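Local coordinates for possible periplasmic protein (Campylobacter jejuni, PDB 3RGC), which acts as a SurA-like periplasmic chaperone and may have peptidyl-prolyl cis-trans isomerase activity, at residues Gln19-Leu24 with Asn29-Val34. Residues are numbered along the deposited sequence; the frame is centred on the assembly and turned at random.
Sequences QTMKAL and NKALGV
M21 and A31 meet at the corner where a short loop turns helix 14-23 into helix 30-48, in the SurA-like N-terminal domain. The short helical segments stand almost at right angles (102°), with axes 9.1 Å apart at closest approach. The CB of M21 lies 4.4 Å from the CB of A31. One bond further, M21 CG makes the closest side-chain touch, 3.6 Å from A31 CB; chi1 of -68°, with CG opposite the carbonyl carbon, carries it across. Beyond this point the chain recedes: M21 SD is 5.0 Å from A31 CB, and the bend at chi3 sends CE farther off still, so the methylene rather than the thioether does the packing. A second contact reaches the same A31 CB from roughly a right angle to the first: T20 CG2, 4.0 Å away. That same methyl also approaches V34 CG1, at 4.3 Å, one helical turn on from A31. T20 thus divides its work: CG2 faces helix 30-48, while OG1, on the backbone-N side at chi1 -64°, hydrogen-bonds to the carbonyl oxygen of D16 within its own helix. The short side chain of A31 is consistent with the close approach of the backbones, CA of M21 to CA of A31 5.4 Å. With that hydroxyl satisfied, methyl and methylene surface meets between the helices, a small apolar contact that depends on close fit and not on direction.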
loop_
_atom_site.group_PDB
_atom_site.type_symbol
_atom_site.label_atom_id
_atom_site.label_comp_id
_atom_site.label_asym_id
_atom_site.label_seq_id
_atom_site.Cartn_x
_atom_site.Cartn_y
_atom_site.Cartn_z
ATOM N N GLN B 19 23.748 5.269 -37.230
ATOM C CA GLN B 19 22.454 4.706 -36.863
ATOM C C GLN B 19 22.151 4.837 -35.369
ATOM O O GLN B 19 20.988 4.910 -34.968
ATOM C CB GLN B 19 22.355 3.250 -37.326
ATOM C CG GLN B 19 22.047 3.121 -38.820
ATOM C CD GLN B 19 22.475 1.788 -39.412
ATOM O OE1 GLN B 19 23.660 1.443 -39.410
ATOM N NE2 GLN B 19 21.512 1.035 -39.933
ATOM N N THR B 20 23.198 4.881 -34.552
ATOM C CA THR B 20 23.028 5.025 -33.111
ATOM C C THR B 20 22.753 6.476 -32.724
ATOM O O THR B 20 21.976 6.746 -31.802
ATOM C CB THR B 20 24.245 4.487 -32.325
ATOM O OG1 THR B 20 24.366 3.075 -32.538
ATOM C CG2 THR B 20 24.062 4.732 -30.834
ATOM N N MET B 21 23.387 7.408 -33.428
ATOM C CA MET B 21 23.114 8.822 -33.208
ATOM C C MET B 21 21.628 9.084 -33.384
ATOM O O MET B 21 21.070 9.952 -32.720
ATOM C CB MET B 21 23.908 9.689 -34.181
ATOM C CG MET B 21 25.403 9.669 -33.955
ATOM S SD MET B 21 26.311 10.427 -35.313
ATOM C CE MET B 21 25.725 12.110 -35.213
ATOM N N LYS B 22 21.002 8.323 -34.280
ATOM C CA LYS B 22 19.590 8.482 -34.610
ATOM C C LYS B 22 18.716 7.915 -33.512
ATOM O O LYS B 22 17.768 8.559 -33.069
ATOM C CB LYS B 22 19.256 7.736 -35.895
ATOM C CG LYS B 22 19.993 8.212 -37.124
ATOM C CD LYS B 22 19.500 7.438 -38.339
ATOM C CE LYS B 22 20.549 7.354 -39.437
ATOM N NZ LYS B 22 20.073 6.496 -40.562
ATOM N N ALA B 23 19.029 6.697 -33.086
ATOM C CA ALA B 23 18.249 6.024 -32.054
ATOM C C ALA B 23 18.026 6.866 -30.781
ATOM O O ALA B 23 17.014 6.705 -30.094
ATOM C CB ALA B 23 18.872 4.686 -31.717
ATOM N N LEU B 24 18.955 7.766 -30.478
ATOM C CA LEU B 24 18.817 8.631 -29.309
ATOM C C LEU B 24 18.904 10.103 -29.661
ATOM O O LEU B 24 19.196 10.468 -30.796
ATOM C CB LEU B 24 19.909 8.324 -28.289
ATOM N N ASN B 29 30.594 12.296 -29.079
ATOM C CA ASN B 29 31.145 11.113 -28.435
ATOM C C ASN B 29 30.136 10.351 -27.579
ATOM O O ASN B 29 30.497 9.381 -26.917
ATOM C CB ASN B 29 32.368 11.488 -27.590
ATOM N N LYS B 30 28.880 10.793 -27.589
ATOM C CA LYS B 30 27.824 10.102 -26.853
ATOM C C LYS B 30 27.450 8.784 -27.538
ATOM O O LYS B 30 27.412 7.739 -26.893
ATOM C CB LYS B 30 26.588 10.996 -26.679
ATOM N N ALA B 31 27.170 8.829 -28.841
ATOM C CA ALA B 31 26.858 7.598 -29.575
ATOM C C ALA B 31 28.053 6.642 -29.506
ATOM O O ALA B 31 27.902 5.418 -29.480
ATOM C CB ALA B 31 26.475 7.904 -31.030
ATOM N N LEU B 32 29.242 7.229 -29.447
ATOM C CA LEU B 32 30.489 6.490 -29.398
ATOM C C LEU B 32 30.621 5.805 -28.049
ATOM O O LEU B 32 31.043 4.647 -27.969
ATOM C CB LEU B 32 31.657 7.450 -29.609
ATOM C CG LEU B 32 32.883 6.953 -30.367
ATOM C CD1 LEU B 32 32.523 6.648 -31.809
ATOM C CD2 LEU B 32 33.987 7.998 -30.293
ATOM N N GLY B 33 30.262 6.524 -26.990
ATOM C CA GLY B 33 30.278 5.967 -25.646
ATOM C C GLY B 33 29.365 4.753 -25.527
ATOM O O GLY B 33 29.767 3.702 -25.030
ATOM N N VAL B 34 28.129 4.896 -25.991
ATOM C CA VAL B 34 27.174 3.791 -25.958
ATOM C C VAL B 34 27.729 2.577 -26.690
ATOM O O VAL B 34 27.741 1.462 -26.158
ATOM C CB VAL B 34 25.838 4.182 -26.611
ATOM C CG1 VAL B 34 25.076 2.943 -27.043
ATOM C CG2 VAL B 34 25.013 5.015 -25.659
#